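Local coordinates for protein Ton_1535 (Thermococcus onnurineus, PDB 3ZPJ) that is of unknown function but folds as an all-helical alpha-solenoid whose otherwise normal course contains a left-handed helical turn, at residues P110-G114 against T143-T149; L117-Y122 against I136-A140; K202-A207 against R219-L223; A251-R256 against L289-L293. All coordinates share one frame; numbering follows the deposited sequence.

Contact 1: P110-G114 against T143-T149; sequences PIEKG and TIIGAET
Thr143 turns its methyl rather than its hydroxyl on the first turn of helix 110-126. With CG2 anti to the backbone N (chi1 to OG1 -56°), the methyl lies 3.4 Å from Pro110 O and 4.0 Å from Lys113 CB, where the lysine stem passes at about a right angle. The polar ends of both residues are engaged elsewhere: Thr143 OG1 bonds back to Ile139 O in its own helix, and Lys113 NZ bonds to Asn105 OD1. Next, Ile144 lays CG1 against bare backbone, 3.9 Å from Gly114 CA. The two backbones run very close here, Ile111 CA and Ile144 CA being 5.2 Å apart, and a beta carbon on Gly114 would probably clash with Ile144 CG1. Further out, the Ile144 side chain meets Ile158 and Ile161 of helix 151-170. Beyond Gly146, Ala147 presses CB against the Pro110 ring, 3.6 Å from CG and almost as near to CB. Thr149 closes the segment more loosely, its OG1 standing 4.1 Å from Ile111 CD1. No hydrogen bond spans the two segments, and Pro110 O is already taken by Gly114 N. Cohesion therefore rests on methyl, methylene and ring carbons fitted against backbone, and the close approach is consistent with the missing side chain at Gly114.

Contact 2: L117-Y122 against I136-A140; sequences LSTLAY and IFNIA
An antiparallel helical hairpin, the building element of an alpha-solenoid, brings Leu117, Ser118 and Ala121 of helix 110-126 against Ile136, Phe137 and Ala140 of helix 130-146. The short segments run at 169° to each other and their axes approach to 8.2 Å, a close spacing made possible by small residues in the seam. Ala140 CB meets Leu117 CB at 3.5 Å, while beyond it Leu117 CD1 touches Ile139 CG2 at 4.2 Å. Ile136 contributes CG2, the branch anti to the backbone N, since chi1 of -62° sets CG1 beside that nitrogen; CG2 points into the first helix, 3.3 Å from Leu117 O and 3.7 Å from Ala121 CB. That same alanine methyl sits squarely over one face of the Phe137 ring, in a CH-pi contact 3.4 Å from CB to the ring centroid and only 8° off the normal. The ring is also met obliquely by Ser118 O, 3.4 Å from CE1. On past the hairpin, Phe137 reaches Leu164 and Leu165 of helix 151-170 and Phe180 of helix 174-190, so one ring touches three other helices. The buried hydroxyl Ser118 OG is satisfied within its own helix by Met115 O and Gly114 O. The seam is accordingly apolar, held by close fit and one CH-pi contact, with no hydrogen bond crossing it.

Contact 3: K202-A207 against R219-L223; sequences KKIELA and RAALL
Leu206 spreads its two methyls between Leu222 and Leu223, each branch meeting a different leucine. Its CG stands anti to the backbone N (chi1 171°), which throws the fork straight at helix 216-223: CD1 reaches Leu222 CD1 at 3.9 Å, and CD2 lies 3.9 Å from Leu223 CD1 and 3.5 Å from Arg219 O. With an alanine here, Leu222 and Leu223 would probably each lose one apolar partner, and a gap would open between the helices. Those helices are steeply inclined, at 121° between their short segments and with axes no nearer than 10.7 Å, unlike the nearly antiparallel hairpin of helices 110-126 and 130-146 in the same alpha-solenoid; long side chains bridge the distance. Two lysines do so with extended chains. Lys202 brings CE to 3.8 Å from Leu223 CD1, and Lys203, crossing that leucine at about a right angle, puts CE 3.6 Å from Leu223 CD2. The Lys203 amine travels on to salt bridges with Glu166 and Asp170. Arg219 behaves differently: its chain kinks at chi3 (-42°), so that CD rests 3.7 Å from Ala207 CA while the guanidinium bends off. Its NH2 hydrogen-bonds to Tyr181 OH of helix 174-190 and NH1 to Leu172 O, just before that helix, which holds the buried charged group in place beside Ala207 CB.

Contact 4: A251-R256 against L289-L293; sequences ALWMKR and LLTEL
Lys255 and Arg256 both reach across to the last turn of helix 280-293, one for a backbone carbonyl and the other for a carboxylate. Lys255 runs extended until its final bond, where it bends and brings NZ to 3.0 Å from Leu293 O, approaching from above the carbonyl plane, 49° out of it. The same amine is bonded to Tyr262 OH, so this ammonium links a helix C-terminus to a phenol. A methionine in its place would probably leave Leu293 O and Tyr262 OH without the partner they share. Arg256 NH2 forms a salt bridge with Glu292 OE1 at 2.9 Å, but the hydrogen bond is bent, at 133°, and each partner lies tilted from the plane of the other's group. Leu252 packs beside this bridge, its CG over one face of the guanidinium, and its CD2 touches Glu292 OE1 at 3.6 Å. Farther in, the contact is apolar, with Leu252 CD2 against Leu289 CD2 at 3.9 Å and Leu293 CD2 tucked 3.6 Å from Leu252 CA. The segments run nearly parallel, 19° apart, with axes 10.1 Å at closest. Helix 262-271 lies between them in sequence and packs on both through Val266 and Tyr262, the alternation by which helices of the same direction stack side by side in an alpha-solenoid.

The four contacts follow one another along the chain, from the N-terminal half, through the middle, into the C-terminal part. Contacts 1 and 2 belong to one hairpin, helices 110-126 and 130-146: contact 2 lies nearer the connecting turn and contact 1 at the far ends, with centres 12 Å apart and Gly114 meeting Ala140 between them. Contact 3, about 24 Å from contact 2 between centres, joins helices 194-209 and 216-223 close to the middle of the chain. Contact 4 follows, its centre about 14 Å away, and touches contact 3 through Trp253, which packs on Leu206. Contacts 1 and 4, on opposite sides of the chain's centre, have centres about 44 Å apart, consistent with an elongated fold in which helices pack mainly on near neighbours.

Contact 1: P110-G114 against T143-T149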
loop_
_atom_site.group_PDB
_atom_site.type_symbol
_atom_site.label_atom_id
_atom_site.label_comp_id
_atom_site.label_asym_id
_atom_site.label_seq_id
_atom_site.Cartn_x
_atom_site.Cartn_y
_atom_site.Cartn_z
ATOM N N PRO A 110 -6.455 3.579 29.066
ATOM C CA PRO A 110 -5.839 2.677 28.074
ATOM C C PRO A 110 -6.482 2.791 26.707
ATOM O O PRO A 110 -5.803 2.636 25.685
ATOM C CB PRO A 110 -6.037 1.268 28.662
ATOM C CG PRO A 110 -6.957 1.433 29.845
ATOM C CD PRO A 110 -6.890 2.872 30.283
ATOM N N ILE A 111 -7.780 3.068 26.679
ATOM C CA ILE A 111 -8.425 3.302 25.401
ATOM C C ILE A 111 -7.881 4.603 24.815
ATOM O O ILE A 111 -7.617 4.674 23.623
ATOM C CB ILE A 111 -9.974 3.294 25.490
ATOM C CG1 ILE A 111 -10.465 1.921 25.940
ATOM C CG2 ILE A 111 -10.593 3.604 24.131
ATOM C CD1 ILE A 111 -11.959 1.798 25.973
ATOM N N GLU A 112 -7.664 5.627 25.642
ATOM C CA GLU A 112 -7.075 6.834 25.076
ATOM C C GLU A 112 -5.651 6.549 24.584
ATOM O O GLU A 112 -5.297 6.892 23.443
ATOM C CB GLU A 112 -7.101 8.014 26.042
ATOM C CG GLU A 112 -6.949 9.369 25.337
ATOM C CD GLU A 112 -6.913 10.545 26.307
ATOM O OE1 GLU A 112 -7.151 10.331 27.517
ATOM O OE2 GLU A 112 -6.648 11.683 25.854
ATOM N N LYS A 113 -4.847 5.900 25.428
ATOM C CA LYS A 113 -3.495 5.521 25.034
ATOM C C LYS A 113 -3.467 4.804 23.683
ATOM O O LYS A 113 -2.672 5.153 22.811
ATOM C CB LYS A 113 -2.864 4.626 26.067
ATOM C CG LYS A 113 -1.378 4.378 25.865
ATOM C CD LYS A 113 -0.769 3.903 27.184
ATOM C CE LYS A 113 0.631 3.351 27.002
ATOM N NZ LYS A 113 1.306 3.139 28.323
ATOM N N GLY A 114 -4.353 3.826 23.521
ATOM C CA GLY A 114 -4.394 3.011 22.321
ATOM C C GLY A 114 -4.633 3.864 21.098
ATOM O O GLY A 114 -4.021 3.653 20.054
ATOM N N THR A 143 -2.955 -2.664 23.845
ATOM C CA THR A 143 -3.296 -1.750 24.920
ATOM C C THR A 143 -4.798 -1.705 25.126
ATOM O O THR A 143 -5.270 -1.739 26.261
ATOM C CB THR A 143 -2.783 -0.327 24.641
ATOM O OG1 THR A 143 -1.375 -0.379 24.425
ATOM C CG2 THR A 143 -3.074 0.608 25.829
ATOM N N ILE A 144 -5.548 -1.649 24.030
ATOM C CA ILE A 144 -6.996 -1.574 24.134
ATOM C C ILE A 144 -7.576 -2.915 24.572
ATOM O O ILE A 144 -8.254 -3.015 25.609
ATOM C CB ILE A 144 -7.617 -1.114 22.823
ATOM C CG1 ILE A 144 -7.258 0.350 22.584
ATOM C CG2 ILE A 144 -9.130 -1.301 22.861
ATOM C CD1 ILE A 144 -7.697 0.869 21.230
ATOM N N ILE A 145 -7.261 -3.954 23.809
ATOM C CA ILE A 145 -7.739 -5.299 24.119
ATOM C C ILE A 145 -7.425 -5.786 25.545
ATOM O O ILE A 145 -8.138 -6.620 26.093
ATOM C CB ILE A 145 -7.188 -6.326 23.117
ATOM C CG1 ILE A 145 -8.105 -7.542 23.029
ATOM C CG2 ILE A 145 -5.794 -6.737 23.497
ATOM C CD1 ILE A 145 -9.342 -7.290 22.214
ATOM N N GLY A 146 -6.359 -5.281 26.148
ATOM C CA GLY A 146 -5.978 -5.775 27.455
ATOM C C GLY A 146 -6.659 -5.005 28.567
ATOM O O GLY A 146 -6.668 -5.443 29.718
ATOM N N ALA A 147 -7.219 -3.848 28.221
ATOM C CA ALA A 147 -7.831 -2.959 29.199
ATOM C C ALA A 147 -9.037 -3.608 29.865
ATOM O O ALA A 147 -9.659 -4.510 29.298
ATOM C CB ALA A 147 -8.224 -1.653 28.556
ATOM N N GLU A 148 -9.368 -3.143 31.066
ATOM C CA GLU A 148 -10.415 -3.778 31.842
ATOM C C GLU A 148 -11.693 -2.957 31.860
ATOM O O GLU A 148 -12.316 -2.797 32.909
ATOM C CB GLU A 148 -9.938 -4.044 33.272
ATOM C CG GLU A 148 -10.645 -5.217 33.942
ATOM C CD GLU A 148 -10.367 -5.295 35.436
ATOM O OE1 GLU A 148 -9.594 -4.455 35.946
ATOM O OE2 GLU A 148 -10.925 -6.194 36.100
ATOM N N THR A 149 -12.079 -2.430 30.705
ATOM C CA THR A 149 -13.401 -1.838 30.562
ATOM C C THR A 149 -14.299 -2.893 29.955
ATOM O O THR A 149 -13.895 -4.049 29.802
ATOM C CB THR A 149 -13.394 -0.611 29.663
ATOM O OG1 THR A 149 -12.080 -0.049 29.637
ATOM C CG2 THR A 149 -14.375 0.430 30.189
#

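Contact 2: L117-Y122 against I136-A140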
loop_
_atom_site.group_PDB
_atom_site.type_symbol
_atom_site.label_atom_id
_atom_site.label_comp_id
_atom_site.label_asym_id
_atom_site.label_seq_id
_atom_site.Cartn_x
_atom_site.Cartn_y
_atom_site.Cartn_z
ATOM N N LEU A 117 -1.608 5.918 20.275
ATOM C CA LEU A 117 -0.560 5.075 19.674
ATOM C C LEU A 117 -0.783 4.773 18.188
ATOM O O LEU A 117 0.169 4.760 17.393
ATOM C CB LEU A 117 -0.374 3.776 20.439
ATOM C CG LEU A 117 0.171 4.025 21.832
ATOM C CD1 LEU A 117 0.266 2.715 22.582
ATOM C CD2 LEU A 117 1.527 4.674 21.706
ATOM N N SER A 118 -2.034 4.555 17.805
ATOM C CA SER A 118 -2.306 4.158 16.424
ATOM C C SER A 118 -2.125 5.336 15.473
ATOM O O SER A 118 -1.843 5.136 14.293
ATOM C CB SER A 118 -3.701 3.533 16.287
ATOM O OG SER A 118 -4.658 4.271 17.020
ATOM N N THR A 119 -2.298 6.553 15.993
ATOM C CA THR A 119 -2.072 7.791 15.246
ATOM C C THR A 119 -0.579 7.923 14.992
ATOM O O THR A 119 -0.129 8.230 13.885
ATOM C CB THR A 119 -2.551 9.046 16.052
ATOM O OG1 THR A 119 -3.977 9.070 16.113
ATOM C CG2 THR A 119 -2.078 10.346 15.400
ATOM N N LEU A 120 0.180 7.690 16.047
ATOM C CA LEU A 120 1.624 7.717 15.989
ATOM C C LEU A 120 2.127 6.620 15.062
ATOM O O LEU A 120 3.036 6.836 14.269
ATOM C CB LEU A 120 2.156 7.536 17.400
ATOM C CG LEU A 120 3.557 7.080 17.795
ATOM C CD1 LEU A 120 4.649 7.691 16.966
ATOM C CD2 LEU A 120 3.738 7.456 19.276
ATOM N N ALA A 121 1.525 5.443 15.158
ATOM C CA ALA A 121 1.845 4.374 14.224
ATOM C C ALA A 121 1.541 4.815 12.789
ATOM O O ALA A 121 2.285 4.505 11.859
ATOM C CB ALA A 121 1.062 3.126 14.564
ATOM N N TYR A 122 0.436 5.530 12.605
ATOM C CA TYR A 122 0.077 5.974 11.268
ATOM C C TYR A 122 1.137 6.933 10.759
ATOM O O TYR A 122 1.533 6.848 9.584
ATOM C CB TYR A 122 -1.303 6.626 11.242
ATOM C CG TYR A 122 -1.579 7.391 9.969
ATOM C CD1 TYR A 122 -1.962 6.726 8.813
ATOM C CD2 TYR A 122 -1.447 8.775 9.917
ATOM C CE1 TYR A 122 -2.208 7.407 7.645
ATOM C CE2 TYR A 122 -1.677 9.464 8.743
ATOM C CZ TYR A 122 -2.072 8.773 7.614
ATOM O OH TYR A 122 -2.327 9.447 6.441
ATOM N N ILE A 136 4.078 -0.589 16.582
ATOM C CA ILE A 136 3.324 0.336 17.389
ATOM C C ILE A 136 1.823 0.099 17.254
ATOM O O ILE A 136 1.084 0.166 18.248
ATOM C CB ILE A 136 3.692 1.782 17.033
ATOM C CG1 ILE A 136 5.172 2.025 17.334
ATOM C CG2 ILE A 136 2.796 2.777 17.772
ATOM C CD1 ILE A 136 5.588 1.631 18.741
ATOM N N PHE A 137 1.372 -0.207 16.038
ATOM C CA PHE A 137 -0.032 -0.553 15.844
ATOM C C PHE A 137 -0.390 -1.730 16.744
ATOM O O PHE A 137 -1.465 -1.765 17.331
ATOM C CB PHE A 137 -0.335 -0.914 14.382
ATOM C CG PHE A 137 -0.761 0.253 13.528
ATOM C CD1 PHE A 137 -1.898 0.988 13.846
ATOM C CD2 PHE A 137 -0.051 0.587 12.376
ATOM C CE1 PHE A 137 -2.323 2.050 13.048
ATOM C CE2 PHE A 137 -0.461 1.655 11.567
ATOM C CZ PHE A 137 -1.603 2.392 11.901
ATOM N N ASN A 138 0.523 -2.692 16.848
ATOM C CA ASN A 138 0.280 -3.885 17.637
ATOM C C ASN A 138 0.250 -3.603 19.125
ATOM O O ASN A 138 -0.555 -4.183 19.847
ATOM C CB ASN A 138 1.311 -4.965 17.320
ATOM C CG ASN A 138 0.901 -5.806 16.132
ATOM O OD1 ASN A 138 1.386 -5.609 15.021
ATOM N ND2 ASN A 138 -0.025 -6.714 16.350
ATOM N N ILE A 139 1.141 -2.727 19.580
ATOM C CA ILE A 139 1.110 -2.260 20.959
ATOM C C ILE A 139 -0.205 -1.503 21.190
ATOM O O ILE A 139 -0.868 -1.694 22.218
ATOM C CB ILE A 139 2.282 -1.313 21.290
ATOM C CG1 ILE A 139 3.623 -1.925 20.885
ATOM C CG2 ILE A 139 2.290 -0.963 22.777
ATOM C CD1 ILE A 139 3.791 -3.352 21.281
ATOM N N ALA A 140 -0.589 -0.662 20.226
ATOM C CA ALA A 140 -1.823 0.099 20.383
ATOM C C ALA A 140 -2.956 -0.887 20.588
ATOM O O ALA A 140 -3.712 -0.775 21.548
ATOM C CB ALA A 140 -2.095 0.985 19.182
#

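Contact 3: K202-A207 against R219-L223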
loop_
_atom_site.group_PDB
_atom_site.type_symbol
_atom_site.label_atom_id
_atom_site.label_comp_id
_atom_site.label_asym_id
_atom_site.label_seq_id
_atom_site.Cartn_x
_atom_site.Cartn_y
_atom_site.Cartn_z
ATOM N N LYS A 202 -10.901 -6.721 -0.828
ATOM C CA LYS A 202 -10.644 -6.311 -2.200
ATOM C C LYS A 202 -9.284 -5.611 -2.349
ATOM O O LYS A 202 -8.568 -5.872 -3.308
ATOM C CB LYS A 202 -11.789 -5.438 -2.720
ATOM C CG LYS A 202 -11.685 -5.085 -4.176
ATOM C CD LYS A 202 -12.946 -4.405 -4.642
ATOM C CE LYS A 202 -12.740 -3.704 -5.961
ATOM N NZ LYS A 202 -13.900 -2.824 -6.277
ATOM N N LYS A 203 -8.900 -4.765 -1.392
ATOM C CA LYS A 203 -7.581 -4.104 -1.483
ATOM C C LYS A 203 -6.430 -5.108 -1.355
ATOM O O LYS A 203 -5.302 -4.856 -1.798
ATOM C CB LYS A 203 -7.433 -2.979 -0.444
ATOM C CG LYS A 203 -8.384 -1.802 -0.663
ATOM C CD LYS A 203 -8.221 -0.735 0.402
ATOM C CE LYS A 203 -8.958 0.557 0.069
ATOM N NZ LYS A 203 -9.018 1.508 1.251
ATOM N N ILE A 204 -6.714 -6.254 -0.749
ATOM C CA ILE A 204 -5.696 -7.291 -0.609
ATOM C C ILE A 204 -5.515 -8.069 -1.916
ATOM O O ILE A 204 -4.378 -8.333 -2.324
ATOM C CB ILE A 204 -6.027 -8.243 0.546
ATOM C CG1 ILE A 204 -5.838 -7.516 1.886
ATOM C CG2 ILE A 204 -5.142 -9.484 0.474
ATOM C CD1 ILE A 204 -6.442 -8.248 3.093
ATOM N N GLU A 205 -6.619 -8.408 -2.590
ATOM C CA GLU A 205 -6.510 -9.070 -3.901
ATOM C C GLU A 205 -5.797 -8.128 -4.860
ATOM O O GLU A 205 -4.952 -8.538 -5.632
ATOM C CB GLU A 205 -7.873 -9.418 -4.504
ATOM C CG GLU A 205 -8.750 -10.363 -3.705
ATOM C CD GLU A 205 -10.092 -10.628 -4.407
ATOM O OE1 GLU A 205 -10.097 -10.788 -5.650
ATOM O OE2 GLU A 205 -11.141 -10.653 -3.720
ATOM N N LEU A 206 -6.143 -6.849 -4.790
ATOM C CA LEU A 206 -5.529 -5.866 -5.655
ATOM C C LEU A 206 -4.039 -5.751 -5.341
ATOM O O LEU A 206 -3.215 -5.867 -6.235
ATOM C CB LEU A 206 -6.243 -4.518 -5.528
ATOM C CG LEU A 206 -5.600 -3.303 -6.204
ATOM C CD1 LEU A 206 -5.208 -3.581 -7.641
ATOM C CD2 LEU A 206 -6.596 -2.150 -6.162
ATOM N N ALA A 207 -3.684 -5.547 -4.076
ATOM C CA ALA A 207 -2.267 -5.456 -3.749
ATOM C C ALA A 207 -1.513 -6.724 -4.179
ATOM O O ALA A 207 -0.373 -6.647 -4.622
ATOM C CB ALA A 207 -2.053 -5.189 -2.258
ATOM N N ARG A 219 -2.422 1.636 -7.187
ATOM C CA ARG A 219 -3.489 0.834 -6.594
ATOM C C ARG A 219 -4.732 1.687 -6.410
ATOM O O ARG A 219 -5.844 1.228 -6.715
ATOM C CB ARG A 219 -3.054 0.165 -5.288
ATOM C CG ARG A 219 -1.847 -0.756 -5.457
ATOM C CD ARG A 219 -1.808 -1.824 -4.380
ATOM N NE ARG A 219 -2.158 -1.279 -3.070
ATOM C CZ ARG A 219 -1.339 -0.536 -2.331
ATOM N NH1 ARG A 219 -0.127 -0.240 -2.797
ATOM N NH2 ARG A 219 -1.730 -0.078 -1.136
ATOM N N ALA A 220 -4.536 2.934 -5.959
ATOM C CA ALA A 220 -5.654 3.877 -5.800
ATOM C C ALA A 220 -6.406 4.125 -7.115
ATOM O O ALA A 220 -7.632 4.200 -7.144
ATOM C CB ALA A 220 -5.182 5.204 -5.209
ATOM N N ALA A 221 -5.670 4.253 -8.211
ATOM C CA ALA A 221 -6.315 4.465 -9.495
ATOM C C ALA A 221 -7.094 3.221 -9.928
ATOM O O ALA A 221 -8.216 3.321 -10.436
ATOM C CB ALA A 221 -5.291 4.859 -10.554
ATOM N N LEU A 222 -6.501 2.050 -9.722
ATOM C CA LEU A 222 -7.112 0.801 -10.177
ATOM C C LEU A 222 -8.420 0.557 -9.454
ATOM O O LEU A 222 -9.415 0.145 -10.058
ATOM C CB LEU A 222 -6.155 -0.367 -9.954
ATOM C CG LEU A 222 -4.989 -0.312 -10.941
ATOM C CD1 LEU A 222 -4.026 -1.467 -10.757
ATOM C CD2 LEU A 222 -5.549 -0.298 -12.377
ATOM N N LEU A 223 -8.417 0.851 -8.156
ATOM C CA LEU A 223 -9.583 0.633 -7.319
ATOM C C LEU A 223 -10.752 1.510 -7.784
ATOM O O LEU A 223 -11.900 1.078 -7.765
ATOM C CB LEU A 223 -9.211 0.884 -5.839
ATOM C CG LEU A 223 -10.177 0.348 -4.797
ATOM C CD1 LEU A 223 -10.167 -1.173 -4.830
ATOM C CD2 LEU A 223 -9.806 0.875 -3.407
#

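Contact 4: A251-R256 against L289-L293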
loop_
_atom_site.group_PDB
_atom_site.type_symbol
_atom_site.label_atom_id
_atom_site.label_comp_id
_atom_site.label_asym_id
_atom_site.label_seq_id
_atom_site.Cartn_x
_atom_site.Cartn_y
_atom_site.Cartn_z
ATOM N N ALA A 251 -3.723 -5.950 -16.402
ATOM C CA ALA A 251 -4.694 -6.665 -17.223
ATOM C C ALA A 251 -5.388 -7.722 -16.363
ATOM O O ALA A 251 -6.593 -7.925 -16.459
ATOM C CB ALA A 251 -4.020 -7.304 -18.417
ATOM N N LEU A 252 -4.618 -8.373 -15.504
ATOM C CA LEU A 252 -5.152 -9.426 -14.657
ATOM C C LEU A 252 -6.173 -8.861 -13.661
ATOM O O LEU A 252 -7.200 -9.474 -13.374
ATOM C CB LEU A 252 -4.011 -10.135 -13.919
ATOM C CG LEU A 252 -4.386 -11.387 -13.130
ATOM C CD1 LEU A 252 -5.154 -12.363 -14.024
ATOM C CD2 LEU A 252 -3.132 -12.027 -12.573
ATOM N N TRP A 253 -5.895 -7.684 -13.134
ATOM C CA TRP A 253 -6.831 -7.094 -12.189
ATOM C C TRP A 253 -8.105 -6.659 -12.923
ATOM O O TRP A 253 -9.219 -6.849 -12.433
ATOM C CB TRP A 253 -6.207 -5.926 -11.413
ATOM C CG TRP A 253 -7.232 -5.293 -10.551
ATOM C CD1 TRP A 253 -7.882 -4.115 -10.774
ATOM C CD2 TRP A 253 -7.782 -5.838 -9.355
ATOM N NE1 TRP A 253 -8.797 -3.881 -9.774
ATOM C CE2 TRP A 253 -8.751 -4.926 -8.887
ATOM C CE3 TRP A 253 -7.534 -7.002 -8.614
ATOM C CZ2 TRP A 253 -9.482 -5.148 -7.725
ATOM C CZ3 TRP A 253 -8.264 -7.229 -7.477
ATOM C CH2 TRP A 253 -9.224 -6.301 -7.035
ATOM N N MET A 254 -7.938 -6.107 -14.118
ATOM C CA MET A 254 -9.080 -5.696 -14.912
ATOM C C MET A 254 -9.949 -6.919 -15.200
ATOM O O MET A 254 -11.185 -6.834 -15.223
ATOM C CB MET A 254 -8.613 -5.015 -16.207
ATOM C CG MET A 254 -7.742 -3.793 -15.957
ATOM S SD MET A 254 -7.202 -2.965 -17.440
ATOM C CE MET A 254 -8.788 -2.580 -18.093
ATOM N N LYS A 255 -9.297 -8.057 -15.410
ATOM C CA LYS A 255 -10.001 -9.278 -15.777
ATOM C C LYS A 255 -10.852 -9.725 -14.608
ATOM O O LYS A 255 -11.941 -10.242 -14.791
ATOM C CB LYS A 255 -9.010 -10.374 -16.144
ATOM C CG LYS A 255 -9.624 -11.684 -16.638
ATOM C CD LYS A 255 -8.529 -12.738 -16.716
ATOM C CE LYS A 255 -9.085 -14.162 -16.672
ATOM N NZ LYS A 255 -9.710 -14.547 -17.976
ATOM N N ARG A 256 -10.352 -9.495 -13.401
ATOM C CA ARG A 256 -11.008 -9.972 -12.201
ATOM C C ARG A 256 -12.161 -9.075 -11.723
ATOM O O ARG A 256 -13.059 -9.533 -11.014
ATOM C CB ARG A 256 -9.958 -10.199 -11.121
ATOM C CG ARG A 256 -9.033 -11.332 -11.536
ATOM C CD ARG A 256 -7.895 -11.591 -10.572
ATOM N NE ARG A 256 -7.218 -12.846 -10.908
ATOM C CZ ARG A 256 -6.092 -13.263 -10.338
ATOM N NH1 ARG A 256 -5.505 -12.521 -9.409
ATOM N NH2 ARG A 256 -5.550 -14.419 -10.698
ATOM N N LEU A 289 1.558 -15.285 -15.048
ATOM C CA LEU A 289 0.609 -14.204 -15.332
ATOM C C LEU A 289 -0.261 -14.541 -16.529
ATOM O O LEU A 289 -1.477 -14.419 -16.462
ATOM C CB LEU A 289 1.320 -12.864 -15.544
ATOM C CG LEU A 289 1.795 -12.209 -14.243
ATOM C CD1 LEU A 289 2.759 -11.068 -14.505
ATOM C CD2 LEU A 289 0.604 -11.715 -13.472
ATOM N N LEU A 290 0.369 -14.992 -17.611
ATOM C CA LEU A 290 -0.363 -15.324 -18.820
ATOM C C LEU A 290 -1.324 -16.503 -18.621
ATOM O O LEU A 290 -2.400 -16.556 -19.231
ATOM C CB LEU A 290 0.610 -15.600 -19.958
ATOM C CG LEU A 290 1.350 -14.347 -20.419
ATOM C CD1 LEU A 290 2.510 -14.712 -21.315
ATOM C CD2 LEU A 290 0.386 -13.405 -21.128
ATOM N N THR A 291 -0.942 -17.446 -17.766
ATOM C CA THR A 291 -1.841 -18.543 -17.455
ATOM C C THR A 291 -3.089 -18.047 -16.718
ATOM O O THR A 291 -4.206 -18.305 -17.160
ATOM C CB THR A 291 -1.146 -19.645 -16.661
ATOM O OG1 THR A 291 -0.137 -20.237 -17.483
ATOM C CG2 THR A 291 -2.146 -20.722 -16.266
ATOM N N GLU A 292 -2.904 -17.314 -15.622
ATOM C CA GLU A 292 -4.045 -16.785 -14.869
ATOM C C GLU A 292 -4.898 -15.858 -15.730
ATOM O O GLU A 292 -6.098 -15.715 -15.517
ATOM C CB GLU A 292 -3.585 -16.072 -13.584
ATOM C CG GLU A 292 -2.749 -16.973 -12.683
ATOM C CD GLU A 292 -2.278 -16.305 -11.391
ATOM O OE1 GLU A 292 -2.788 -15.216 -11.035
ATOM O OE2 GLU A 292 -1.386 -16.881 -10.723
ATOM N N LEU A 293 -4.275 -15.235 -16.717
ATOM C CA LEU A 293 -5.014 -14.381 -17.633
ATOM C C LEU A 293 -5.879 -15.199 -18.592
ATOM O O LEU A 293 -6.901 -14.715 -19.073
ATOM C CB LEU A 293 -4.054 -13.495 -18.425
ATOM C CG LEU A 293 -3.546 -12.253 -17.704
ATOM C CD1 LEU A 293 -2.255 -11.737 -18.351
ATOM C CD2 LEU A 293 -4.626 -11.185 -17.696
#